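Side-chain contacts in peptidoglycan synthetase penicillin-binding protein 3 (Bifidobacterium adolescentis, PDB 4YE5), which probably binds penicillin and, as a member of the transpeptidase family, probably helps cross-link peptidoglycan in the bacterial cell wall: residues 33-38 / 146-151; 154-159 / 215-220; 295-300 / 345-350; 309-314 / 336-341. All coordinates share one frame; numbering follows the deposited sequence.

Interaction 1: 33-38 / 146-151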
loop_
_atom_site.group_PDB
_atom_site.type_symbol
_atom_site.label_atom_id
_atom_site.label_comp_id
_atom_site.label_asym_id
_atom_site.label_seq_id
_atom_site.Cartn_x
_atom_site.Cartn_y
_atom_site.Cartn_z
ATOM N N GLY A 33 -14.769 2.907 8.851
ATOM C CA GLY A 33 -14.761 3.699 7.635
ATOM C C GLY A 33 -14.443 2.901 6.379
ATOM O O GLY A 33 -14.041 1.740 6.443
ATOM N N LYS A 34 -14.659 3.524 5.228
ATOM C CA LYS A 34 -14.389 2.875 3.949
ATOM C C LYS A 34 -12.954 3.117 3.473
ATOM O O LYS A 34 -12.270 4.048 3.923
ATOM C CB LYS A 34 -15.351 3.367 2.853
ATOM C CG LYS A 34 -16.831 3.433 3.223
ATOM C CD LYS A 34 -17.660 3.802 1.986
ATOM C CE LYS A 34 -18.807 4.767 2.302
ATOM N NZ LYS A 34 -19.665 4.347 3.449
ATOM N N ILE A 35 -12.512 2.263 2.564
ATOM C CA ILE A 35 -11.307 2.525 1.786
ATOM C C ILE A 35 -11.741 2.703 0.340
ATOM O O ILE A 35 -12.527 1.906 -0.183
ATOM C CB ILE A 35 -10.285 1.381 1.883
ATOM C CG1 ILE A 35 -9.825 1.209 3.337
ATOM C CG2 ILE A 35 -9.064 1.686 0.951
ATOM C CD1 ILE A 35 -9.153 -0.136 3.642
HETATM N N MSE A 36 -11.245 3.760 -0.293
HETATM C CA MSE A 36 -11.628 4.094 -1.659
HETATM C C MSE A 36 -10.395 4.328 -2.513
HETATM O O MSE A 36 -9.336 4.646 -1.982
HETATM C CB MSE A 36 -12.478 5.369 -1.646
HETATM C CG MSE A 36 -13.836 5.169 -0.984
HETATM SE SE MSE A 36 -14.752 6.866 -0.762
HETATM C CE MSE A 36 -13.524 7.737 0.477
ATOM N N ASP A 37 -10.520 4.175 -3.830
ATOM C CA ASP A 37 -9.381 4.470 -4.698
ATOM C C ASP A 37 -9.355 5.981 -4.930
ATOM O O ASP A 37 -10.215 6.721 -4.416
ATOM C CB ASP A 37 -9.414 3.651 -6.019
ATOM C CG ASP A 37 -10.196 4.334 -7.170
ATOM O OD1 ASP A 37 -11.066 5.199 -6.925
ATOM O OD2 ASP A 37 -9.928 3.991 -8.354
ATOM N N THR A 38 -8.394 6.423 -5.730
ATOM C CA THR A 38 -8.165 7.839 -5.977
ATOM C C THR A 38 -9.396 8.594 -6.510
ATOM O O THR A 38 -9.499 9.798 -6.321
ATOM C CB THR A 38 -6.953 8.045 -6.912
ATOM O OG1 THR A 38 -6.492 9.398 -6.825
ATOM C CG2 THR A 38 -7.316 7.714 -8.356
ATOM N N ASN A 146 -19.114 -7.214 12.326
ATOM C CA ASN A 146 -17.890 -6.665 11.724
ATOM C C ASN A 146 -17.557 -7.189 10.347
ATOM O O ASN A 146 -16.395 -7.114 9.909
ATOM C CB ASN A 146 -16.694 -6.859 12.647
ATOM C CG ASN A 146 -16.860 -6.125 13.954
ATOM O OD1 ASN A 146 -16.758 -4.900 14.010
ATOM N ND2 ASN A 146 -17.131 -6.871 15.016
ATOM N N GLU A 147 -18.565 -7.706 9.656
ATOM C CA GLU A 147 -18.366 -8.174 8.294
ATOM C C GLU A 147 -17.763 -7.068 7.413
ATOM O O GLU A 147 -18.249 -5.935 7.404
ATOM C CB GLU A 147 -19.676 -8.674 7.686
ATOM C CG GLU A 147 -19.468 -9.335 6.308
ATOM C CD GLU A 147 -20.746 -9.949 5.741
ATOM O OE1 GLU A 147 -21.849 -9.419 6.012
ATOM O OE2 GLU A 147 -20.642 -10.964 5.021
ATOM N N ARG A 148 -16.703 -7.405 6.679
ATOM C CA ARG A 148 -15.990 -6.443 5.832
ATOM C C ARG A 148 -16.012 -6.957 4.393
ATOM O O ARG A 148 -15.583 -8.080 4.127
ATOM C CB ARG A 148 -14.537 -6.315 6.312
ATOM C CG ARG A 148 -13.695 -5.187 5.670
ATOM C CD ARG A 148 -14.072 -3.831 6.224
ATOM N NE ARG A 148 -13.103 -2.765 5.940
ATOM C CZ ARG A 148 -13.403 -1.467 5.960
ATOM N NH1 ARG A 148 -14.648 -1.080 6.230
ATOM N NH2 ARG A 148 -12.468 -0.546 5.713
ATOM N N LEU A 149 -16.520 -6.153 3.464
ATOM C CA LEU A 149 -16.616 -6.582 2.068
ATOM C C LEU A 149 -15.664 -5.786 1.183
ATOM O O LEU A 149 -15.491 -4.567 1.354
ATOM C CB LEU A 149 -18.039 -6.410 1.528
ATOM C CG LEU A 149 -19.164 -7.147 2.275
ATOM C CD1 LEU A 149 -20.530 -6.868 1.634
ATOM C CD2 LEU A 149 -18.889 -8.653 2.334
ATOM N N TYR A 150 -15.090 -6.476 0.209
ATOM C CA TYR A 150 -14.157 -5.864 -0.728
ATOM C C TYR A 150 -14.712 -6.096 -2.122
ATOM O O TYR A 150 -14.567 -7.182 -2.664
ATOM C CB TYR A 150 -12.783 -6.513 -0.579
ATOM C CG TYR A 150 -12.206 -6.344 0.813
ATOM C CD1 TYR A 150 -12.464 -7.282 1.818
ATOM C CD2 TYR A 150 -11.421 -5.238 1.125
ATOM C CE1 TYR A 150 -11.943 -7.116 3.098
ATOM C CE2 TYR A 150 -10.888 -5.075 2.390
ATOM C CZ TYR A 150 -11.160 -6.014 3.371
ATOM O OH TYR A 150 -10.636 -5.837 4.633
ATOM N N SER A 151 -15.349 -5.079 -2.701
ATOM C CA SER A 151 -16.120 -5.283 -3.931
ATOM C C SER A 151 -15.288 -5.697 -5.137
ATOM O O SER A 151 -15.820 -6.283 -6.071
ATOM C CB SER A 151 -16.963 -4.046 -4.272
ATOM O OG SER A 151 -16.143 -2.916 -4.509
#

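Interaction 2: 154-159 / 215-220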
loop_
_atom_site.group_PDB
_atom_site.type_symbol
_atom_site.label_atom_id
_atom_site.label_comp_id
_atom_site.label_asym_id
_atom_site.label_seq_id
_atom_site.Cartn_x
_atom_site.Cartn_y
_atom_site.Cartn_z
ATOM N N THR A 154 -10.161 -9.978 -5.738
ATOM C CA THR A 154 -8.710 -10.172 -5.696
ATOM C C THR A 154 -7.871 -8.937 -5.998
ATOM O O THR A 154 -6.647 -8.951 -5.772
ATOM C CB THR A 154 -8.264 -11.272 -6.696
ATOM O OG1 THR A 154 -8.655 -10.886 -8.017
ATOM C CG2 THR A 154 -8.914 -12.616 -6.338
ATOM N N LEU A 155 -8.494 -7.888 -6.543
ATOM C CA LEU A 155 -7.735 -6.679 -6.894
ATOM C C LEU A 155 -6.943 -6.166 -5.692
ATOM O O LEU A 155 -7.508 -5.961 -4.627
ATOM C CB LEU A 155 -8.655 -5.570 -7.424
ATOM C CG LEU A 155 -7.918 -4.275 -7.809
ATOM C CD1 LEU A 155 -7.174 -4.439 -9.132
ATOM C CD2 LEU A 155 -8.898 -3.110 -7.886
HETATM N N MSE A 156 -5.633 -5.983 -5.864
HETATM C CA MSE A 156 -4.738 -5.538 -4.788
HETATM C C MSE A 156 -5.059 -6.164 -3.400
HETATM O O MSE A 156 -5.004 -5.490 -2.371
HETATM C CB MSE A 156 -4.701 -3.989 -4.724
HETATM C CG MSE A 156 -6.035 -3.302 -4.295
HETATM SE SE MSE A 156 -5.910 -1.324 -4.226
HETATM C CE MSE A 156 -7.264 -0.965 -5.556
ATOM N N GLY A 157 -5.373 -7.458 -3.388
ATOM C CA GLY A 157 -5.903 -8.113 -2.194
ATOM C C GLY A 157 -4.987 -8.040 -0.985
ATOM O O GLY A 157 -5.430 -7.732 0.119
ATOM N N SER A 158 -3.700 -8.294 -1.182
ATOM C CA SER A 158 -2.794 -8.333 -0.040
ATOM C C SER A 158 -2.357 -6.931 0.340
ATOM O O SER A 158 -1.915 -6.688 1.486
ATOM C CB SER A 158 -1.568 -9.205 -0.340
ATOM O OG SER A 158 -0.874 -8.688 -1.470
ATOM N N LEU A 159 -2.479 -5.994 -0.599
ATOM C CA LEU A 159 -2.219 -4.589 -0.268
ATOM C C LEU A 159 -3.335 -4.017 0.624
ATOM O O LEU A 159 -3.075 -3.227 1.520
ATOM C CB LEU A 159 -2.090 -3.732 -1.540
ATOM C CG LEU A 159 -1.728 -2.259 -1.345
ATOM C CD1 LEU A 159 -0.410 -2.102 -0.605
ATOM C CD2 LEU A 159 -1.683 -1.526 -2.685
ATOM N N VAL A 215 -10.896 6.552 3.973
ATOM C CA VAL A 215 -9.543 6.742 3.481
ATOM C C VAL A 215 -9.544 6.626 1.962
ATOM O O VAL A 215 -10.040 5.636 1.402
ATOM C CB VAL A 215 -8.597 5.672 4.081
ATOM C CG1 VAL A 215 -7.260 5.662 3.353
ATOM C CG2 VAL A 215 -8.401 5.909 5.576
ATOM N N THR A 216 -9.004 7.638 1.296
ATOM C CA THR A 216 -8.843 7.625 -0.158
ATOM C C THR A 216 -7.378 7.385 -0.530
ATOM O O THR A 216 -6.495 8.122 -0.076
ATOM C CB THR A 216 -9.312 8.974 -0.754
ATOM O OG1 THR A 216 -10.726 9.121 -0.548
ATOM C CG2 THR A 216 -9.011 9.053 -2.246
ATOM N N LEU A 217 -7.128 6.357 -1.346
ATOM C CA LEU A 217 -5.771 5.991 -1.771
ATOM C C LEU A 217 -5.377 6.807 -2.994
ATOM O O LEU A 217 -6.243 7.321 -3.690
ATOM C CB LEU A 217 -5.715 4.493 -2.152
ATOM C CG LEU A 217 -6.260 3.502 -1.108
ATOM C CD1 LEU A 217 -5.989 2.041 -1.592
ATOM C CD2 LEU A 217 -5.564 3.790 0.207
ATOM N N THR A 218 -4.078 6.912 -3.260
ATOM C CA THR A 218 -3.617 7.434 -4.542
ATOM C C THR A 218 -3.745 6.370 -5.651
ATOM O O THR A 218 -3.658 6.695 -6.838
ATOM C CB THR A 218 -2.154 7.853 -4.468
ATOM O OG1 THR A 218 -1.369 6.714 -4.106
ATOM C CG2 THR A 218 -1.955 8.993 -3.417
ATOM N N ILE A 219 -3.929 5.111 -5.254
ATOM C CA ILE A 219 -4.063 4.014 -6.213
ATOM C C ILE A 219 -5.284 4.237 -7.101
ATOM O O ILE A 219 -6.358 4.579 -6.613
ATOM C CB ILE A 219 -4.244 2.650 -5.504
ATOM C CG1 ILE A 219 -3.051 2.329 -4.603
ATOM C CG2 ILE A 219 -4.499 1.516 -6.528
ATOM C CD1 ILE A 219 -1.759 1.955 -5.365
ATOM N N ASP A 220 -5.107 4.035 -8.401
ATOM C CA ASP A 220 -6.214 4.069 -9.363
ATOM C C ASP A 220 -6.594 2.635 -9.706
ATOM O O ASP A 220 -5.756 1.866 -10.165
ATOM C CB ASP A 220 -5.776 4.766 -10.654
ATOM C CG ASP A 220 -6.907 4.891 -11.665
ATOM O OD1 ASP A 220 -7.193 3.889 -12.353
ATOM O OD2 ASP A 220 -7.508 5.988 -11.768
#

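Interaction 3: 295-300 / 345-350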
loop_
_atom_site.group_PDB
_atom_site.type_symbol
_atom_site.label_atom_id
_atom_site.label_comp_id
_atom_site.label_asym_id
_atom_site.label_seq_id
_atom_site.Cartn_x
_atom_site.Cartn_y
_atom_site.Cartn_z
ATOM N N SER A 295 25.302 9.793 -11.275
ATOM C CA SER A 295 24.749 11.079 -10.893
ATOM C C SER A 295 25.696 11.774 -9.911
ATOM O O SER A 295 25.953 12.991 -10.023
ATOM C CB SER A 295 23.357 10.920 -10.270
ATOM O OG SER A 295 22.420 10.520 -11.256
ATOM N N GLY A 296 26.219 10.996 -8.961
ATOM C CA GLY A 296 27.180 11.499 -7.983
ATOM C C GLY A 296 28.461 12.016 -8.648
ATOM O O GLY A 296 28.966 13.090 -8.303
HETATM N N MSE A 297 28.975 11.264 -9.618
HETATM C CA MSE A 297 30.193 11.649 -10.328
HETATM C C MSE A 297 30.040 12.979 -11.045
HETATM O O MSE A 297 30.949 13.815 -11.032
HETATM C CB MSE A 297 30.591 10.588 -11.353
HETATM C CG MSE A 297 30.968 9.270 -10.736
HETATM SE SE MSE A 297 31.284 7.988 -12.131
HETATM C CE MSE A 297 31.364 6.398 -11.001
ATOM N N LEU A 298 28.895 13.161 -11.693
ATOM C CA LEU A 298 28.623 14.409 -12.397
ATOM C C LEU A 298 28.480 15.545 -11.397
ATOM O O LEU A 298 29.086 16.582 -11.562
ATOM C CB LEU A 298 27.356 14.303 -13.231
ATOM C CG LEU A 298 27.411 13.245 -14.339
ATOM C CD1 LEU A 298 26.054 13.185 -15.014
ATOM C CD2 LEU A 298 28.498 13.586 -15.359
ATOM N N GLN A 299 27.668 15.331 -10.363
ATOM C CA GLN A 299 27.418 16.349 -9.357
ATOM C C GLN A 299 28.707 16.875 -8.723
ATOM O O GLN A 299 28.841 18.081 -8.495
ATOM C CB GLN A 299 26.476 15.827 -8.274
ATOM C CG GLN A 299 26.131 16.855 -7.204
ATOM C CD GLN A 299 25.296 18.002 -7.754
ATOM O OE1 GLN A 299 24.504 17.817 -8.684
ATOM N NE2 GLN A 299 25.495 19.203 -7.204
ATOM N N LEU A 300 29.636 15.963 -8.445
ATOM C CA LEU A 300 30.884 16.289 -7.765
ATOM C C LEU A 300 31.896 16.857 -8.738
ATOM O O LEU A 300 32.972 17.297 -8.331
ATOM C CB LEU A 300 31.468 15.038 -7.100
ATOM C CG LEU A 300 30.669 14.473 -5.919
ATOM C CD1 LEU A 300 31.169 13.073 -5.539
ATOM C CD2 LEU A 300 30.755 15.436 -4.732
ATOM N N VAL A 345 33.057 -2.317 -15.642
ATOM C CA VAL A 345 34.463 -1.973 -15.773
ATOM C C VAL A 345 34.584 -0.460 -15.978
ATOM O O VAL A 345 35.365 0.200 -15.302
ATOM C CB VAL A 345 35.146 -2.755 -16.916
ATOM C CG1 VAL A 345 36.547 -2.200 -17.182
ATOM C CG2 VAL A 345 35.209 -4.261 -16.580
ATOM N N GLY A 346 33.780 0.091 -16.881
ATOM C CA GLY A 346 33.746 1.533 -17.074
ATOM C C GLY A 346 33.454 2.314 -15.796
ATOM O O GLY A 346 34.055 3.362 -15.554
HETATM N N MSE A 347 32.544 1.801 -14.975
HETATM C CA MSE A 347 32.181 2.472 -13.729
HETATM C C MSE A 347 33.356 2.484 -12.757
HETATM O O MSE A 347 33.614 3.476 -12.080
HETATM C CB MSE A 347 30.973 1.802 -13.065
HETATM C CG MSE A 347 29.641 1.998 -13.786
HETATM SE SE MSE A 347 29.141 3.873 -13.937
HETATM C CE MSE A 347 28.564 4.267 -12.115
ATOM N N VAL A 348 34.060 1.365 -12.675
ATOM C CA VAL A 348 35.256 1.293 -11.830
ATOM C C VAL A 348 36.321 2.283 -12.276
ATOM O O VAL A 348 36.908 2.990 -11.455
ATOM C CB VAL A 348 35.830 -0.130 -11.810
ATOM C CG1 VAL A 348 37.256 -0.146 -11.221
ATOM C CG2 VAL A 348 34.869 -1.052 -11.053
ATOM N N ILE A 349 36.568 2.340 -13.578
ATOM C CA ILE A 349 37.527 3.298 -14.106
ATOM C C ILE A 349 37.070 4.739 -13.863
ATOM O O ILE A 349 37.826 5.551 -13.334
ATOM C CB ILE A 349 37.786 3.078 -15.610
ATOM C CG1 ILE A 349 38.432 1.707 -15.823
ATOM C CG2 ILE A 349 38.692 4.198 -16.158
ATOM C CD1 ILE A 349 38.648 1.326 -17.268
ATOM N N ALA A 350 35.827 5.047 -14.230
ATOM C CA ALA A 350 35.299 6.401 -14.070
ATOM C C ALA A 350 35.281 6.854 -12.611
ATOM O O ALA A 350 35.501 8.019 -12.319
ATOM C CB ALA A 350 33.883 6.502 -14.662
#

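Interaction 4: 309-314 / 336-341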
loop_
_atom_site.group_PDB
_atom_site.type_symbol
_atom_site.label_atom_id
_atom_site.label_comp_id
_atom_site.label_asym_id
_atom_site.label_seq_id
_atom_site.Cartn_x
_atom_site.Cartn_y
_atom_site.Cartn_z
ATOM N N PHE A 309 36.309 7.510 -22.570
ATOM C CA PHE A 309 37.075 6.452 -21.928
ATOM C C PHE A 309 37.435 5.347 -22.919
ATOM O O PHE A 309 36.727 5.111 -23.907
ATOM C CB PHE A 309 36.285 5.836 -20.758
ATOM C CG PHE A 309 35.954 6.811 -19.647
ATOM C CD1 PHE A 309 34.817 7.609 -19.719
ATOM C CD2 PHE A 309 36.765 6.906 -18.519
ATOM C CE1 PHE A 309 34.501 8.500 -18.689
ATOM C CE2 PHE A 309 36.454 7.786 -17.479
ATOM C CZ PHE A 309 35.318 8.584 -17.565
ATOM N N THR A 310 38.548 4.675 -22.639
ATOM C CA THR A 310 38.861 3.401 -23.267
ATOM C C THR A 310 38.580 2.314 -22.248
ATOM O O THR A 310 39.220 2.248 -21.200
ATOM C CB THR A 310 40.338 3.330 -23.692
ATOM O OG1 THR A 310 40.610 4.392 -24.613
ATOM C CG2 THR A 310 40.639 1.989 -24.361
ATOM N N VAL A 311 37.610 1.467 -22.547
ATOM C CA VAL A 311 37.107 0.528 -21.557
ATOM C C VAL A 311 37.408 -0.892 -22.006
ATOM O O VAL A 311 36.759 -1.403 -22.913
ATOM C CB VAL A 311 35.573 0.711 -21.345
ATOM C CG1 VAL A 311 35.091 -0.086 -20.146
ATOM C CG2 VAL A 311 35.240 2.178 -21.158
ATOM N N PRO A 312 38.409 -1.525 -21.380
ATOM C CA PRO A 312 38.799 -2.902 -21.705
ATOM C C PRO A 312 37.777 -3.842 -21.101
ATOM O O PRO A 312 36.916 -3.366 -20.358
ATOM C CB PRO A 312 40.158 -3.049 -21.012
ATOM C CG PRO A 312 40.068 -2.144 -19.836
ATOM C CD PRO A 312 39.179 -0.981 -20.248
ATOM N N ASN A 313 37.819 -5.137 -21.391
ATOM C CA ASN A 313 36.754 -5.971 -20.832
ATOM C C ASN A 313 37.030 -6.446 -19.410
ATOM O O ASN A 313 36.170 -7.025 -18.766
ATOM C CB ASN A 313 36.351 -7.126 -21.754
ATOM C CG ASN A 313 37.139 -8.386 -21.496
ATOM O OD1 ASN A 313 36.573 -9.418 -21.160
ATOM N ND2 ASN A 313 38.452 -8.307 -21.645
ATOM N N THR A 314 38.235 -6.202 -18.912
ATOM C CA THR A 314 38.475 -6.408 -17.492
ATOM C C THR A 314 39.343 -5.291 -16.971
ATOM O O THR A 314 40.049 -4.651 -17.730
ATOM C CB THR A 314 39.203 -7.731 -17.187
ATOM O OG1 THR A 314 40.582 -7.609 -17.566
ATOM C CG2 THR A 314 38.550 -8.901 -17.914
ATOM N N ALA A 336 28.345 8.510 -20.725
ATOM C CA ALA A 336 26.979 8.121 -21.064
ATOM C C ALA A 336 26.934 6.694 -21.638
ATOM O O ALA A 336 26.045 5.905 -21.301
ATOM C CB ALA A 336 26.364 9.122 -22.044
ATOM N N GLY A 337 27.903 6.357 -22.483
ATOM C CA GLY A 337 27.969 5.017 -23.062
ATOM C C GLY A 337 28.258 3.920 -22.047
ATOM O O GLY A 337 27.783 2.792 -22.186
ATOM N N ILE A 338 29.050 4.236 -21.023
ATOM C CA ILE A 338 29.282 3.279 -19.936
ATOM C C ILE A 338 27.949 2.898 -19.264
ATOM O O ILE A 338 27.719 1.724 -18.911
ATOM C CB ILE A 338 30.319 3.823 -18.909
ATOM C CG1 ILE A 338 31.738 3.693 -19.496
ATOM C CG2 ILE A 338 30.208 3.085 -17.564
ATOM C CD1 ILE A 338 32.785 4.611 -18.866
ATOM N N LEU A 339 27.071 3.885 -19.102
ATOM C CA LEU A 339 25.732 3.641 -18.565
ATOM C C LEU A 339 24.924 2.774 -19.541
ATOM O O LEU A 339 24.358 1.740 -19.171
ATOM C CB LEU A 339 24.967 4.963 -18.331
ATOM C CG LEU A 339 23.570 4.738 -17.725
ATOM C CD1 LEU A 339 23.664 4.157 -16.280
ATOM C CD2 LEU A 339 22.636 5.972 -17.784
ATOM N N GLU A 340 24.875 3.223 -20.790
ATOM C CA GLU A 340 24.103 2.561 -21.833
ATOM C C GLU A 340 24.527 1.096 -22.032
ATOM O O GLU A 340 23.696 0.207 -22.278
ATOM C CB GLU A 340 24.273 3.322 -23.148
ATOM C CG GLU A 340 23.576 2.671 -24.310
ATOM C CD GLU A 340 24.427 2.652 -25.563
ATOM O OE1 GLU A 340 25.608 3.078 -25.501
ATOM O OE2 GLU A 340 23.910 2.204 -26.608
ATOM N N GLN A 341 25.823 0.848 -21.910
ATOM C CA GLN A 341 26.362 -0.496 -22.125
ATOM C C GLN A 341 26.452 -1.306 -20.836
ATOM O O GLN A 341 26.956 -2.419 -20.846
ATOM C CB GLN A 341 27.740 -0.404 -22.777
ATOM C CG GLN A 341 27.712 0.334 -24.129
ATOM C CD GLN A 341 27.351 -0.593 -25.281
ATOM O OE1 GLN A 341 27.149 -1.792 -25.084
ATOM N NE2 GLN A 341 27.279 -0.044 -26.484
#

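Interaction 1: 33-38 / 146-151
Arg148 reaches from strand 148-149 to the backbone of Gly33, passing beside strand 42-46, which lies between the two segments. CB leaves the backbone with CG anti to the backbone N, and the chain then bends at chi2 (75°), turning its far half toward Gly33. On the way the side chain packs on Ala44, whose small methyl suits a place beside a long arginine. NE forms a salt bridge with Glu174 OE2, an atom that also accepts a hydrogen bond from Tyr150 OH. Strands 148-149, 42-46 and 35-36 are successive members of one mixed sheet, in which 148-149 is an edge strand, so the arginine ties that edge to the chain entering its second neighbour. At the tip both terminal nitrogens converge on one acceptor: Arg148 NH1 and Arg148 NH2 each lie 2.9 Å from Gly33 O. The oxygen sits near the guanidinium plane, and neither bond is straight, with N-H...O angles of 142° and 143°. NH1 also bonds to Ser46 OG. Ile35, crossing the arginine at about a right angle, brings CD1 to the guanidinium edge, 3.9 Å from Arg148 NH2, and thus sets an apolar methyl next to the charged tip.

Interaction 2: 154-159 / 215-220
Met156, present as selenomethionine, and Ile219 meet just beyond the end of strand 214-217, an inner strand of a mixed sheet: the first stands at the N-cap position of helix 157-160, the second between that strand and helix 221-238. All four touching side chains are buried and apolar, and the contact is held by packing alone. The backbone of Met156 adopts a left-handed conformation, and its side chain takes the crowded position, with CG between the backbone N and the carbonyl carbon (chi1 67°). From there the chain runs straight through chi2 and bends at chi3 (119°), which carries the methyl round the flank of Ile219. The two side chains run antiparallel alongside each other. Ile219 offers its short branch: CG2 lies 3.8 Å from Met156 CE and 3.9 Å from Met156 SE. A flexible, unbranched residue suits this place, since it can bend round a rigid beta-branched neighbour. The selenium also reaches back to the strand, with Met156 SE 4.3 Å from Leu217 CD1. The long branch of Ile219 serves the helix instead: Ile219 CD1 lies 4.4 Å from Leu159 CD2, a looser touch one turn further along. Helix 221-238 closes the neighbourhood, with Gln224 against the side chain of Met156 and Glu228 OE2 accepting a hydrogen bond from Met156 N. Beyond Ile219 the chain turns directly into that helix, where Asp220 is the N-cap and its OD1 accepts a hydrogen bond from Val223 N.

Interaction 3: 295-300 / 345-350
Within residues 295-300 and 345-350, both helical for most of their length, the backbones come nearest at Met297 and Ala350, whose CA atoms are 8.2 Å apart, an approach that the small side chain of Ala350 suits. Met297, like Met347 a selenomethionine, spans the gap. Its CG is anti to the carbonyl carbon, and the chain stays extended beyond it (chi2 175°, chi3 -169°), so that the full length points at the opposite helix. The selenium settles beside the alanine, with Met297 SE 3.9 Å from Ala350 CB. Past that point the terminal methyl continues to the preceding turn of the helix: Met297 CE lies 3.7 Å from Met347 CE and 3.8 Å from Met347 O, so it rests against both side chain and backbone there. Met347 behaves differently. Its chain folds at chi2 (-60°) and again at chi3, curling toward helix 290-299, and the two long side chains meet at a slant, methyl against methyl. An unbranched, pliable residue suits both roles, as a straight probe on one helix and a folded filler on the other. No hydrogen bond joins the segments, and all three touching residues are buried. Met354 lies against Met297 as well, while Met347 packs on Ala293, Met294 and Lys290. Lys290 is the lysine of a probable SxxK motif, found in penicillin-binding proteins and serine beta-lactamases, so Met347 would lie in the second shell of what is probably the active site, with the Met297 contact behind it.

Interaction 4: 309-314 / 336-341
Ile338 holds CG1 anti to the carbonyl carbon (chi1 -77°) and continues with an extended chi2 (159°), which drives its CD1 methyl out from the helix toward strand 308-311. Phe309 likewise sets CG beside its backbone N (chi1 -62°), and its ring comes alongside that methyl. The closest approach is 3.7 Å, from Ile338 CD1 to Phe309 CD1, and Ile338 CD1 is also 3.9 Å from Phe309 CG. The methyl meets the ring obliquely near this bond, and the two side chains cross at about a right angle. Val311, two residues along the strand and so on the same side of it, supplies the second wall: its CG2 lies 4.1 Å from Ile338 CD1 and 4.2 Å from Ile338 CG1. One slender isoleucine branch thus fits into the corner formed by an aromatic ring and a beta-branched side chain, residue types that suit a buried strand face. Packing alone joins the two segments. Strand 308-311 pairs antiparallel with strand 331-334, and helix 335-340 follows that partner almost at once. Phe309 makes an edge-to-face contact with His303, and its O accepts a hydrogen bond from Trp566 NE1. Helix 344-350 adjoins both partners, with Ala350 against Phe309, Val345 against Val311 and Met347 against Ile338, while the next helix residue, Leu339, packs on helix 290-299.

Overall arrangement
The four contacts form two pairs at separate places in an elongated chain. Interactions 1 and 2, with centres 10 Å apart, share a mixed sheet: strands 35-36 and 214-217 are neighbours, and Met36 N lies 2.8 Å from Val215 O, a probable hydrogen bond. Interactions 3 and 4 lie in the transpeptidase domain, 11 Å apart between centres, with interaction 4 nested in the loop that interaction 3 closes; Gly346 CA touches Ile338 CD1 at 3.7 Å. About 39 Å separates the centres of interactions 2 and 3. The probable active site belongs with the second pair: interaction 3 borders the probable SxxK lysine, and in interaction 4 Leu339 O accepts a hydrogen bond from Lys486 NZ, probably of the K(T/S)G motif.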